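Local coordinates for oligopeptide-binding protein oppA (Lactococcus lactis, PDB 3DRF), which captures extracellular oligopeptides in a large venus-fly-trap cavity as the receptor of the OppABCDF ABC transporter, allowing uptake of peptides longer than three residues, at residues A[284-289]-A[543-548]; A[38-43]-A[280-285]. All coordinates share one frame; numbering follows the deposited sequence. Where two conformers were deposited one is given.

Overall arrangement
Interactions 1 and 2 fasten two ends of one short piece of chain, the 3-10 turn 280-282 and the helix 283-287 that follows it. Both are buried, their centres lie about 9 Å apart, and they share K284 and Q285 in their ranges. Yet they answer to different neighbours. Interaction 1 lays the helix on strand 536-549 of the large mixed sheet through apolar groups, whereas interaction 2 ties the turn to the end of strand 34-40, in the five-stranded mixed sheet, by one bond between glutamine amides. Y545 of interaction 1 also packs against the backbone where Q282 and Y283 of interaction 2 join.

Interaction 1 (A[284-289]-A[543-548]); sequences KQVKNL and LNYTPV
The phenol oxygen of Y545 is held by the carbonyl O of V279, and this bond probably helps to steady the ring beside which V286 settles. CG2 of V286 comes to the ring at its edge, near the ring plane, 4.1 Å from Y545 CE1, and V286 CB lies equally close to that same carbon. The polar end of the tyrosine thus faces the chain leading into helix 283-287 while its edge serves the apolar branch of the helix. The aromatic group gets there because its CG sits between the backbone N and the carbonyl carbon (chi1 71°), and with this rotation the ring also meets Y283, the two planes at about 50°.

The other branch of the valine is spent on P547. V286 CG1, anti to its own N at a chi1 of 170°, lies 3.7 Å from P547 CB and 4.0 Å from P547 CG, the two side chains crossing at about a right angle. One forked residue is therefore shared between two positions on the same side of the strand, a simple case of a helix resting on a beta sheet, with 125 Å² buried between the two segments counting both sides. Here the sheet is the large mixed one of a solute-binding protein of the PBP clan, and strand 536-549 runs antiparallel to strand 292-307, with T546 paired to L295 and V548 to K293. P547, which has no N-H to donate, falls between those two paired residues. The CB of T546 points away from the helix, and its OG1 bonds to OD1 of N276. V294 and M278 add to the apolar surroundings of V286 and Y545, while L267 of helix 263-268 touches P547 and L289.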
ATOM      1  N   LYS A 284     -20.983 -10.546  -9.057  1.00 10.56           N
ATOM      2  CA  LYS A 284     -22.340 -10.966  -9.439  1.00 12.25           C
ATOM      3  C   LYS A 284     -22.725 -12.259  -8.687  1.00 12.03           C
ATOM      4  O   LYS A 284     -23.791 -12.378  -8.185  1.00 12.35           O
ATOM      5  CB  LYS A 284     -22.438 -11.125 -10.947  1.00 12.99           C
ATOM      6  CG  LYS A 284     -23.828 -11.465 -11.363  1.00 16.71           C
ATOM      7  CD  LYS A 284     -23.966 -11.344 -12.827  1.00 20.55           C
ATOM      8  CE  LYS A 284     -24.580 -10.051 -13.284  1.00 21.71           C
ATOM      9  NZ  LYS A 284     -24.736 -10.012 -14.795  1.00 21.33           N
ATOM     10  N   GLN A 285     -21.825 -13.227  -8.632  1.00 11.93           N
ATOM     11  CA  GLN A 285     -22.046 -14.451  -7.864  1.00 12.81           C
ATOM     12  C   GLN A 285     -22.399 -14.142  -6.421  1.00 12.68           C
ATOM     13  O   GLN A 285     -23.249 -14.752  -5.851  1.00 13.70           O
ATOM     14  CB  GLN A 285     -20.831 -15.407  -7.933  1.00 12.78           C
ATOM     15  CG  GLN A 285     -20.507 -15.953  -9.260  1.00 14.92           C
ATOM     16  CD  GLN A 285     -19.482 -17.025  -9.136  1.00 15.20           C
ATOM     17  OE1 GLN A 285     -18.310 -16.764  -9.102  1.00 18.82           O
ATOM     18  NE2 GLN A 285     -19.946 -18.243  -9.021  1.00 15.12           N
ATOM     19  N   VAL A 286     -21.681 -13.190  -5.830  1.00 12.22           N
ATOM     20  CA  VAL A 286     -21.892 -12.825  -4.441  1.00 12.29           C
ATOM     21  C   VAL A 286     -23.226 -12.142  -4.212  1.00 12.80           C
ATOM     22  O   VAL A 286     -23.901 -12.379  -3.276  1.00 13.50           O
ATOM     23  CB  VAL A 286     -20.721 -11.940  -3.923  1.00 11.64           C
ATOM     24  CG1 VAL A 286     -21.053 -11.365  -2.547  1.00 12.41           C
ATOM     25  CG2 VAL A 286     -19.425 -12.778  -3.881  1.00 12.02           C
ATOM     26  N   LYS A 287     -23.592 -11.268  -5.116  1.00 13.43           N
ATOM     27  CA  LYS A 287     -24.913 -10.603  -5.024  1.00 14.54           C
ATOM     28  C   LYS A 287     -26.032 -11.645  -5.236  1.00 15.76           C
ATOM     29  O   LYS A 287     -27.093 -11.396  -4.763  1.00 16.90           O
ATOM     30  CB  LYS A 287     -25.036  -9.471  -6.062  1.00 14.50           C
ATOM     31  CG  LYS A 287     -24.207  -8.234  -5.745  1.00 14.29           C
ATOM     32  CD  LYS A 287     -24.483  -7.099  -6.791  1.00 15.34           C
ATOM     33  CE  LYS A 287     -23.819  -7.382  -8.104  1.00 15.00           C
ATOM     34  NZ  LYS A 287     -24.127  -6.302  -9.116  1.00 16.27           N
ATOM     35  N   ASN A 288     -25.770 -12.724  -5.960  1.00 17.28           N
ATOM     36  CA  ASN A 288     -26.744 -13.803  -6.263  1.00 18.60           C
ATOM     37  C   ASN A 288     -27.029 -14.635  -4.987  1.00 19.11           C
ATOM     38  O   ASN A 288     -28.006 -15.347  -4.926  1.00 19.80           O
ATOM     39  CB  ASN A 288     -26.252 -14.737  -7.386  1.00 19.23           C
ATOM     40  CG  ASN A 288     -26.360 -14.139  -8.807  1.00 20.10           C
ATOM     41  OD1 ASN A 288     -26.919 -13.091  -9.010  1.00 22.17           O
ATOM     42  ND2 ASN A 288     -25.749 -14.810  -9.763  1.00 22.13           N
ATOM     43  N   LEU A 289     -26.163 -14.577  -3.989  1.00 19.38           N
ATOM     44  CA  LEU A 289     -26.320 -15.432  -2.795  1.00 19.77           C
ATOM     45  C   LEU A 289     -27.415 -14.984  -1.870  1.00 20.40           C
ATOM     46  O   LEU A 289     -27.594 -13.868  -1.611  1.00 21.34           O
ATOM     47  CB  LEU A 289     -25.009 -15.549  -2.023  1.00 19.94           C
ATOM     48  CG  LEU A 289     -23.880 -16.240  -2.806  1.00 20.34           C
ATOM     49  CD1 LEU A 289     -22.649 -16.238  -1.978  1.00 21.37           C
ATOM     50  CD2 LEU A 289     -24.185 -17.666  -3.342  1.00 20.19           C
ATOM     51  N   LEU A 543     -14.053   0.163  -6.846  1.00 10.42           N
ATOM     52  CA  LEU A 543     -14.919   0.067  -5.666  1.00  9.84           C
ATOM     53  C   LEU A 543     -14.661  -1.276  -4.999  1.00  9.87           C
ATOM     54  O   LEU A 543     -14.494  -2.228  -5.675  1.00 10.84           O
ATOM     55  CB  LEU A 543     -16.427   0.107  -6.041  1.00 10.62           C
ATOM     56  CG  LEU A 543     -16.917   1.303  -6.824  1.00 11.90           C
ATOM     57  CD1 LEU A 543     -18.454   1.151  -7.186  1.00 14.00           C
ATOM     58  CD2 LEU A 543     -16.640   2.500  -6.019  1.00 13.91           C
ATOM     59  N   ASN A 544     -14.598  -1.279  -3.677  1.00  9.69           N
ATOM     60  CA  ASN A 544     -14.550  -2.496  -2.874  1.00 10.12           C
ATOM     61  C   ASN A 544     -15.975  -2.968  -2.525  1.00  9.45           C
ATOM     62  O   ASN A 544     -16.877  -2.172  -2.454  1.00  9.24           O
ATOM     63  CB  ASN A 544     -13.797  -2.233  -1.545  1.00 10.89           C
ATOM     64  CG  ASN A 544     -12.286  -2.100  -1.730  1.00 13.32           C
ATOM     65  OD1 ASN A 544     -11.744  -2.591  -2.640  1.00 15.34           O
ATOM     66  ND2 ASN A 544     -11.679  -1.367  -0.860  1.00 14.08           N
ATOM     67  N   TYR A 545     -16.107  -4.269  -2.256  1.00  9.00           N
ATOM     68  CA  TYR A 545     -17.340  -4.830  -1.688  1.00  9.07           C
ATOM     69  C   TYR A 545     -16.963  -5.892  -0.679  1.00  8.94           C
ATOM     70  O   TYR A 545     -15.957  -6.507  -0.790  1.00  9.35           O
ATOM     71  CB  TYR A 545     -18.256  -5.414  -2.784  1.00  9.09           C
ATOM     72  CG  TYR A 545     -17.727  -6.707  -3.417  1.00  9.39           C
ATOM     73  CD1 TYR A 545     -18.186  -7.944  -2.994  1.00  9.70           C
ATOM     74  CD2 TYR A 545     -16.805  -6.668  -4.457  1.00  9.59           C
ATOM     75  CE1 TYR A 545     -17.769  -9.089  -3.560  1.00  8.81           C
ATOM     76  CE2 TYR A 545     -16.331  -7.836  -5.019  1.00  8.33           C
ATOM     77  CZ  TYR A 545     -16.834  -9.047  -4.569  1.00  8.54           C
ATOM     78  OH  TYR A 545     -16.429 -10.185  -5.160  1.00  9.30           O
ATOM     79  N   THR A 546     -17.845  -6.099   0.292  1.00  8.52           N
ATOM     80  CA  THR A 546     -17.676  -7.131   1.318  1.00  8.88           C
ATOM     81  C   THR A 546     -19.037  -7.747   1.588  1.00  8.73           C
ATOM     82  O   THR A 546     -19.927  -7.081   2.004  1.00  8.62           O
ATOM     83  CB  THR A 546     -17.165  -6.499   2.622  1.00  9.76           C
ATOM     84  OG1 THR A 546     -15.811  -6.080   2.400  1.00 11.79           O
ATOM     85  CG2 THR A 546     -17.177  -7.512   3.820  1.00 10.41           C
ATOM     86  N   PRO A 547     -19.205  -9.034   1.373  1.00  8.99           N
ATOM     87  CA  PRO A 547     -20.429  -9.694   1.838  1.00  9.60           C
ATOM     88  C   PRO A 547     -20.402  -9.975   3.366  1.00 10.04           C
ATOM     89  O   PRO A 547     -19.408 -10.304   3.931  1.00  9.67           O
ATOM     90  CB  PRO A 547     -20.429 -11.020   1.053  1.00 10.21           C
ATOM     91  CG  PRO A 547     -18.986 -11.350   0.870  1.00 10.03           C
ATOM     92  CD  PRO A 547     -18.278  -9.996   0.729  1.00  9.26           C
ATOM     93  N   VAL A 548     -21.560  -9.785   3.979  1.00 10.22           N
ATOM     94  CA  VAL A 548     -21.746  -9.918   5.412  1.00 10.44           C
ATOM     95  C   VAL A 548     -22.991 -10.774   5.682  1.00 11.32           C
ATOM     96  O   VAL A 548     -24.050 -10.432   5.248  1.00 12.24           O
ATOM     97  CB  VAL A 548     -21.920  -8.529   6.089  1.00 10.25           C
ATOM     98  CG1 VAL A 548     -22.086  -8.715   7.580  1.00 11.15           C
ATOM     99  CG2 VAL A 548     -20.700  -7.616   5.759  1.00 10.95           C
TER

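Interaction 2 (A[38-43]-A[280-285]); sequences AYQSDS and SSQYKQ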
ATOM      1  N   ALA A  38     -12.740 -14.094   6.869  1.00  8.93           N
ATOM      2  CA  ALA A  38     -11.630 -14.405   5.981  1.00  8.92           C
ATOM      3  C   ALA A  38     -11.188 -13.203   5.137  1.00  8.85           C
ATOM      4  O   ALA A  38     -11.924 -12.299   4.881  1.00  8.82           O
ATOM      5  CB  ALA A  38     -11.962 -15.642   5.062  1.00  9.73           C
ATOM      6  N   TYR A  39      -9.944 -13.306   4.694  1.00  8.90           N
ATOM      7  CA  TYR A  39      -9.385 -12.451   3.638  1.00  9.00           C
ATOM      8  C   TYR A  39      -9.031 -13.324   2.440  1.00  8.58           C
ATOM      9  O   TYR A  39      -8.409 -14.331   2.589  1.00  8.64           O
ATOM     10  CB  TYR A  39      -8.146 -11.671   4.176  1.00  9.59           C
ATOM     11  CG  TYR A  39      -7.741 -10.535   3.269  1.00  9.97           C
ATOM     12  CD1 TYR A  39      -8.157  -9.231   3.515  1.00 11.27           C
ATOM     13  CD2 TYR A  39      -6.986 -10.770   2.125  1.00 10.76           C
ATOM     14  CE1 TYR A  39      -7.792  -8.206   2.642  1.00 11.78           C
ATOM     15  CE2 TYR A  39      -6.634  -9.784   1.310  1.00 12.14           C
ATOM     16  CZ  TYR A  39      -7.060  -8.520   1.564  1.00 11.60           C
ATOM     17  OH  TYR A  39      -6.676  -7.519   0.698  1.00 14.41           O
ATOM     18  N   GLN A  40      -9.462 -12.888   1.273  1.00  8.63           N
ATOM     19  CA  GLN A  40      -9.185 -13.624   0.054  1.00  8.75           C
ATOM     20  C   GLN A  40      -7.724 -13.430  -0.382  1.00  8.90           C
ATOM     21  O   GLN A  40      -7.279 -12.363  -0.665  1.00  9.09           O
ATOM     22  CB  GLN A  40     -10.140 -13.187  -1.062  1.00  8.52           C
ATOM     23  CG  GLN A  40     -10.001 -14.103  -2.314  1.00  8.47           C
ATOM     24  CD  GLN A  40     -10.956 -13.668  -3.396  1.00  8.38           C
ATOM     25  OE1 GLN A  40     -10.668 -12.790  -4.165  1.00  9.76           O
ATOM     26  NE2 GLN A  40     -12.114 -14.299  -3.424  1.00  8.86           N
ATOM     27  N   SER A  41      -7.035 -14.554  -0.390  1.00  8.98           N
ATOM     28  CA  SER A  41      -5.643 -14.574  -0.746  1.00  9.48           C
ATOM     29  C   SER A  41      -5.248 -15.952  -1.250  1.00 10.05           C
ATOM     30  O   SER A  41      -5.502 -16.902  -0.612  1.00 10.55           O
ATOM     31  CB  SER A  41      -4.785 -14.228   0.497  1.00 10.09           C
ATOM     32  OG  SER A  41      -3.399 -14.284   0.189  1.00 10.65           O
ATOM     33  N   ASP A  42      -4.598 -15.985  -2.388  1.00 10.04           N
ATOM     34  CA  ASP A  42      -4.035 -17.220  -2.923  1.00 10.89           C
ATOM     35  C   ASP A  42      -2.628 -17.554  -2.350  1.00 11.15           C
ATOM     36  O   ASP A  42      -2.151 -18.633  -2.495  1.00 13.39           O
ATOM     37  CB  ASP A  42      -4.018 -17.180  -4.475  1.00 11.16           C
ATOM     38  CG  ASP A  42      -5.439 -17.291  -5.066  1.00 12.68           C
ATOM     39  OD1 ASP A  42      -6.178 -18.014  -4.501  1.00 14.54           O
ATOM     40  OD2 ASP A  42      -5.766 -16.579  -5.979  1.00 15.90           O
ATOM     41  N   SER A  43      -2.018 -16.585  -1.704  1.00 10.55           N
ATOM     42  CA  SER A  43      -0.744 -16.802  -1.008  1.00  9.98           C
ATOM     43  C   SER A  43      -0.916 -16.934   0.509  1.00  9.58           C
ATOM     44  O   SER A  43      -1.804 -16.386   1.076  1.00 10.05           O
ATOM     45  CB  SER A  43       0.190 -15.609  -1.253  1.00  9.83           C
ATOM     46  OG  SER A  43       0.630 -15.558  -2.587  1.00 11.03           O
ATOM     47  N   SER A 280     -13.204  -8.429  -8.076  0.50 10.29           N
ATOM     48  CA  SER A 280     -14.337  -7.852  -8.790  0.50 10.41           C
ATOM     49  C   SER A 280     -15.097  -8.872  -9.645  0.50 10.32           C
ATOM     50  O   SER A 280     -16.305  -8.753  -9.806  0.50 10.19           O
ATOM     51  CB  SER A 280     -13.853  -6.711  -9.681  0.50 10.48           C
ATOM     52  OG  SER A 280     -13.342  -5.632  -8.903  0.50 10.73           O
ATOM     53  N   SER A 281     -14.400  -9.884 -10.148  1.00 10.22           N
ATOM     54  CA  SER A 281     -15.033 -10.861 -11.059  1.00 10.27           C
ATOM     55  C   SER A 281     -16.090 -11.743 -10.361  1.00 10.22           C
ATOM     56  O   SER A 281     -16.888 -12.328 -11.014  1.00 10.54           O
ATOM     57  CB  SER A 281     -14.005 -11.746 -11.734  1.00 10.86           C
ATOM     58  OG  SER A 281     -13.294 -12.516 -10.776  1.00 11.50           O
ATOM     59  N   GLN A 282     -16.044 -11.836  -9.042  1.00  9.56           N
ATOM     60  CA  GLN A 282     -17.012 -12.612  -8.275  1.00  9.60           C
ATOM     61  C   GLN A 282     -18.222 -11.847  -7.769  1.00  9.62           C
ATOM     62  O   GLN A 282     -19.054 -12.373  -7.134  1.00  9.30           O
ATOM     63  CB  GLN A 282     -16.254 -13.274  -7.081  1.00 10.36           C
ATOM     64  CG  GLN A 282     -15.238 -14.348  -7.530  1.00 10.05           C
ATOM     65  CD  GLN A 282     -14.347 -14.825  -6.434  1.00 11.90           C
ATOM     66  OE1 GLN A 282     -14.288 -14.266  -5.382  1.00 12.21           O
ATOM     67  NE2 GLN A 282     -13.643 -15.866  -6.718  1.00 12.59           N
ATOM     68  N   TYR A 283     -18.276 -10.563  -8.057  1.00  9.23           N
ATOM     69  CA  TYR A 283     -19.301  -9.669  -7.502  1.00  9.91           C
ATOM     70  C   TYR A 283     -20.741 -10.126  -7.810  1.00 10.15           C
ATOM     71  O   TYR A 283     -21.583 -10.100  -6.950  1.00 10.07           O
ATOM     72  CB  TYR A 283     -19.059  -8.234  -8.024  1.00 10.14           C
ATOM     73  CG  TYR A 283     -19.932  -7.144  -7.403  1.00 11.09           C
ATOM     74  CD1 TYR A 283     -20.123  -7.040  -6.011  1.00 11.69           C
ATOM     75  CD2 TYR A 283     -20.470  -6.149  -8.188  1.00 12.86           C
ATOM     76  CE1 TYR A 283     -20.849  -6.025  -5.466  1.00 13.98           C
ATOM     77  CE2 TYR A 283     -21.205  -5.146  -7.627  1.00 15.17           C
ATOM     78  CZ  TYR A 283     -21.394  -5.092  -6.281  1.00 14.61           C
ATOM     79  OH  TYR A 283     -22.110  -4.044  -5.692  1.00 16.92           O
ATOM     80  N   LYS A 284     -20.983 -10.546  -9.057  1.00 10.56           N
ATOM     81  CA  LYS A 284     -22.340 -10.966  -9.439  1.00 12.25           C
ATOM     82  C   LYS A 284     -22.725 -12.259  -8.687  1.00 12.03           C
ATOM     83  O   LYS A 284     -23.791 -12.378  -8.185  1.00 12.35           O
ATOM     84  CB  LYS A 284     -22.438 -11.125 -10.947  1.00 12.99           C
ATOM     85  CG  LYS A 284     -23.828 -11.465 -11.363  1.00 16.71           C
ATOM     86  CD  LYS A 284     -23.966 -11.344 -12.827  1.00 20.55           C
ATOM     87  CE  LYS A 284     -24.580 -10.051 -13.284  1.00 21.71           C
ATOM     88  NZ  LYS A 284     -24.736 -10.012 -14.795  1.00 21.33           N
ATOM     89  N   GLN A 285     -21.825 -13.227  -8.632  1.00 11.93           N
ATOM     90  CA  GLN A 285     -22.046 -14.451  -7.864  1.00 12.81           C
ATOM     91  C   GLN A 285     -22.399 -14.142  -6.421  1.00 12.68           C
ATOM     92  O   GLN A 285     -23.249 -14.752  -5.851  1.00 13.70           O
ATOM     93  CB  GLN A 285     -20.831 -15.407  -7.933  1.00 12.78           C
ATOM     94  CG  GLN A 285     -20.507 -15.953  -9.260  1.00 14.92           C
ATOM     95  CD  GLN A 285     -19.482 -17.025  -9.136  1.00 15.20           C
ATOM     96  OE1 GLN A 285     -18.310 -16.764  -9.102  1.00 18.82           O
ATOM     97  NE2 GLN A 285     -19.946 -18.243  -9.021  1.00 15.12           N
TER
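This is a buried amide-to-amide hydrogen bond, joining the last residue of strand 34-40 to the 3-10 turn 280-282 that leads into helix 283-287. The backbones stay well apart, with 11.5 Å between the CA atoms of Q40 and Q282, so two long side chains reaching from opposite directions make the join. Q40 is fully stretched, its CG anti to the backbone N (chi1 -172°), and Q282 is likewise extended beyond CG.

Between their ends, Q40 NE2 donates to Q282 OE1 at 2.9 Å, with an N-H to acceptor angle of 159°. The acceptor lies nearly in the amide plane of Q40, whereas the donor is tilted 18° from the carbonyl plane of Q282. The two amides stand almost perpendicular. Further bonds at each of them help to fix its rotation: Q40 NE2 has a second partner in OG of S263, Q40 OE1 takes the backbone N of V279, and Q282 NE2 gives to the carbonyl O of T260. Every polar atom of both side-chain ends thus has a partner, which suits a buried site. At the start of the helix, Y283 N bonds back to S280 O at 3.2 Å, closing the turn that carries Q282.

Strand 34-40 runs between strands 252-258 and 274-276, parallel to both, and through its bonds to S263 OG and V279 N the Q40 amide links the strand's end to the start of helix 263-268 and to the chain leaving strand 274-276 for helix 283-287.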